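Long-range contact in imidazoleglycerol-phosphate dehydratase (PDB 5DNL), which catalyses the dehydration of imidazoleglycerol phosphate to imidazoleacetol phosphate, the sixth step of histidine biosynthesis: residues I95-Y100 with G129-I134. Sequence-based numbering, arbitrary orientation.
With 5DL ([(2S)-2-hydroxy-3-(1H-1,2,4-triazol-1-yl)propyl]phosphonic acid), chain I.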
# COMPACT_ATOMS: atom_id res chain seq x y z
N ILE A 95 -35.48 -18.07 24.52
CA ILE A 95 -35.53 -19.35 25.21
C ILE A 95 -36.07 -20.38 24.21
O ILE A 95 -37.23 -20.78 24.21
CB ILE A 95 -36.34 -19.27 26.53
CG1 ILE A 95 -35.82 -18.12 27.40
CG2 ILE A 95 -36.25 -20.58 27.28
CD1 ILE A 95 -36.57 -17.92 28.71
N SER A 96 -35.16 -20.76 23.33
CA SER A 96 -35.45 -21.46 22.08
C SER A 96 -35.31 -22.98 22.14
O SER A 96 -35.68 -23.65 21.19
CB SER A 96 -34.40 -21.01 21.06
OG SER A 96 -33.10 -21.27 21.59
N ASN A 97 -34.73 -23.51 23.23
CA ASN A 97 -34.28 -24.88 23.30
C ASN A 97 -33.17 -25.21 22.26
O ASN A 97 -32.96 -26.36 21.89
CB ASN A 97 -35.45 -25.86 23.17
CG ASN A 97 -35.14 -27.22 23.75
OD1 ASN A 97 -34.35 -27.35 24.68
ND2 ASN A 97 -35.73 -28.25 23.16
N ARG A 98 -32.44 -24.18 21.84
CA ARG A 98 -31.33 -24.32 20.91
C ARG A 98 -30.10 -23.65 21.52
O ARG A 98 -29.85 -22.47 21.26
CB ARG A 98 -31.63 -23.70 19.54
CG ARG A 98 -32.71 -24.42 18.75
CD ARG A 98 -32.81 -23.87 17.33
NE ARG A 98 -33.34 -22.52 17.26
CZ ARG A 98 -34.59 -22.19 16.93
NH1 ARG A 98 -35.51 -23.10 16.62
NH2 ARG A 98 -34.94 -20.92 16.89
N PRO A 99 -29.34 -24.34 22.39
CA PRO A 99 -28.25 -23.64 23.07
C PRO A 99 -27.27 -22.97 22.11
O PRO A 99 -26.79 -23.60 21.15
CB PRO A 99 -27.54 -24.73 23.87
CG PRO A 99 -28.62 -25.73 24.11
CD PRO A 99 -29.49 -25.72 22.90
N TYR A 100 -27.01 -21.69 22.37
CA TYR A 100 -26.12 -20.88 21.56
C TYR A 100 -25.78 -19.62 22.33
O TYR A 100 -26.67 -19.00 22.90
CB TYR A 100 -26.80 -20.43 20.28
CG TYR A 100 -25.96 -19.58 19.37
CD1 TYR A 100 -25.00 -20.14 18.56
CD2 TYR A 100 -26.13 -18.20 19.34
CE1 TYR A 100 -24.20 -19.35 17.73
CE2 TYR A 100 -25.36 -17.41 18.49
CZ TYR A 100 -24.40 -18.00 17.70
OH TYR A 100 -23.63 -17.20 16.88
N GLY A 129 -27.61 -24.43 30.19
CA GLY A 129 -28.48 -24.86 31.32
C GLY A 129 -29.93 -24.49 31.11
O GLY A 129 -30.84 -25.30 31.40
N LEU A 130 -30.17 -23.28 30.62
CA LEU A 130 -31.52 -22.81 30.29
C LEU A 130 -32.04 -23.41 28.99
O LEU A 130 -33.26 -23.61 28.85
CB LEU A 130 -31.56 -21.28 30.27
CG LEU A 130 -32.86 -20.58 29.91
CD1 LEU A 130 -33.97 -21.00 30.87
CD2 LEU A 130 -32.64 -19.08 29.86
N ARG A 131 -31.11 -23.71 28.07
CA ARG A 131 -31.37 -24.16 26.69
C ARG A 131 -31.97 -23.00 25.90
O ARG A 131 -33.18 -22.95 25.61
CB ARG A 131 -32.17 -25.47 26.61
CG ARG A 131 -31.63 -26.53 27.55
CD ARG A 131 -32.28 -27.90 27.37
NE ARG A 131 -33.74 -27.88 27.36
CZ ARG A 131 -34.55 -28.05 28.41
NH1 ARG A 131 -34.09 -28.23 29.63
NH2 ARG A 131 -35.86 -28.02 28.21
N ALA A 132 -31.09 -22.05 25.60
CA ALA A 132 -31.47 -20.76 25.06
C ALA A 132 -30.40 -20.22 24.13
O ALA A 132 -29.23 -20.61 24.21
CB ALA A 132 -31.72 -19.77 26.19
N THR A 133 -30.85 -19.29 23.29
CA THR A 133 -30.02 -18.46 22.42
C THR A 133 -29.73 -17.16 23.16
O THR A 133 -30.67 -16.46 23.52
CB THR A 133 -30.81 -18.15 21.13
OG1 THR A 133 -31.31 -19.35 20.52
CG2 THR A 133 -29.98 -17.38 20.12
N ILE A 134 -28.46 -16.78 23.31
CA ILE A 134 -28.09 -15.54 24.01
C ILE A 134 -27.05 -14.77 23.21
O ILE A 134 -25.98 -15.30 22.92
CB ILE A 134 -27.52 -15.84 25.40
CG1 ILE A 134 -28.53 -16.65 26.22
CG2 ILE A 134 -27.18 -14.53 26.11
CD1 ILE A 134 -28.08 -17.00 27.62
N1 5DL I . -35.98 -22.02 11.05
C3 5DL I . -34.77 -22.33 12.94
N2 5DL I . -35.92 -21.91 12.42
C8 5DL I . -39.32 -21.48 14.11
C7 5DL I . -38.29 -22.16 13.20
C6 5DL I . -37.02 -21.37 13.20
C5 5DL I . -34.78 -22.55 10.76
O10 5DL I . -38.28 -22.69 16.27
P9 5DL I . -38.86 -21.38 15.87
O11 5DL I . -40.14 -21.05 16.63
O12 5DL I . -37.86 -20.24 16.02
O13 5DL I . -38.80 -22.25 11.86
N4 5DL I . -34.05 -22.74 11.89
O HOH W 1 -29.73 -20.71 19.18
O HOH W 2 -33.07 -18.85 18.34
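This contact joins the starts of the parallel strands of a beta-alpha-beta crossover, 100-104 and 133-140, where Arg-131, of positive phi, follows helix 116-130. In the mixed sheet running 77-84, 87-94, 133-140, 100-104, loop 95-100 leads from 87-94 across 133-140 into 100-104. The parallel pairing of Tyr-100 with Thr-133 follows from two bonds: Tyr-100 N donates to Ala-132 O (3.1 Å), and Tyr-100 O accepts in its carbonyl plane from Ile-134 N (2.9 Å). Upstream, Asn-97 N reaches Arg-131 O from above the carbonyl plane, 132° at the hydrogen. The side chains of Asn-97 and Arg-131 run alongside each other; CG of Asn-97, anti to its backbone N, brings OD1 to Arg-131 NE at 2.8 Å. OD1 lies in the guanidinium plane, the amide turned 79° from it, while ND2 bonds Leu-176 O. An alanine in place of Arg-131 would remove the NE donor and would probably leave the Asn-97 amide less firmly oriented. On the side of helix 144-162, Ile-95 CG1 meets Leu-130 CD2, the two side chains crossing at about a right angle, both against Leu-159.

Ser-96 forms an ST turn: OG, between backbone N and carbonyl carbon, accepts from Arg-98 N and lies 2.8 Å from Thr-133 OG1. Two waters on Thr-133 OG1 extend the network, one donating to Arg-98 O, the other accepting from Arg-98 NH2. The guanidinium, salt-bridged through NE to Asp-85 of a third subunit, grips the inhibitor phosphonate twice: NH1 donates to O10 at 2.8 Å, and NH2 to O12 at 3.1 Å, almost straight at 175°.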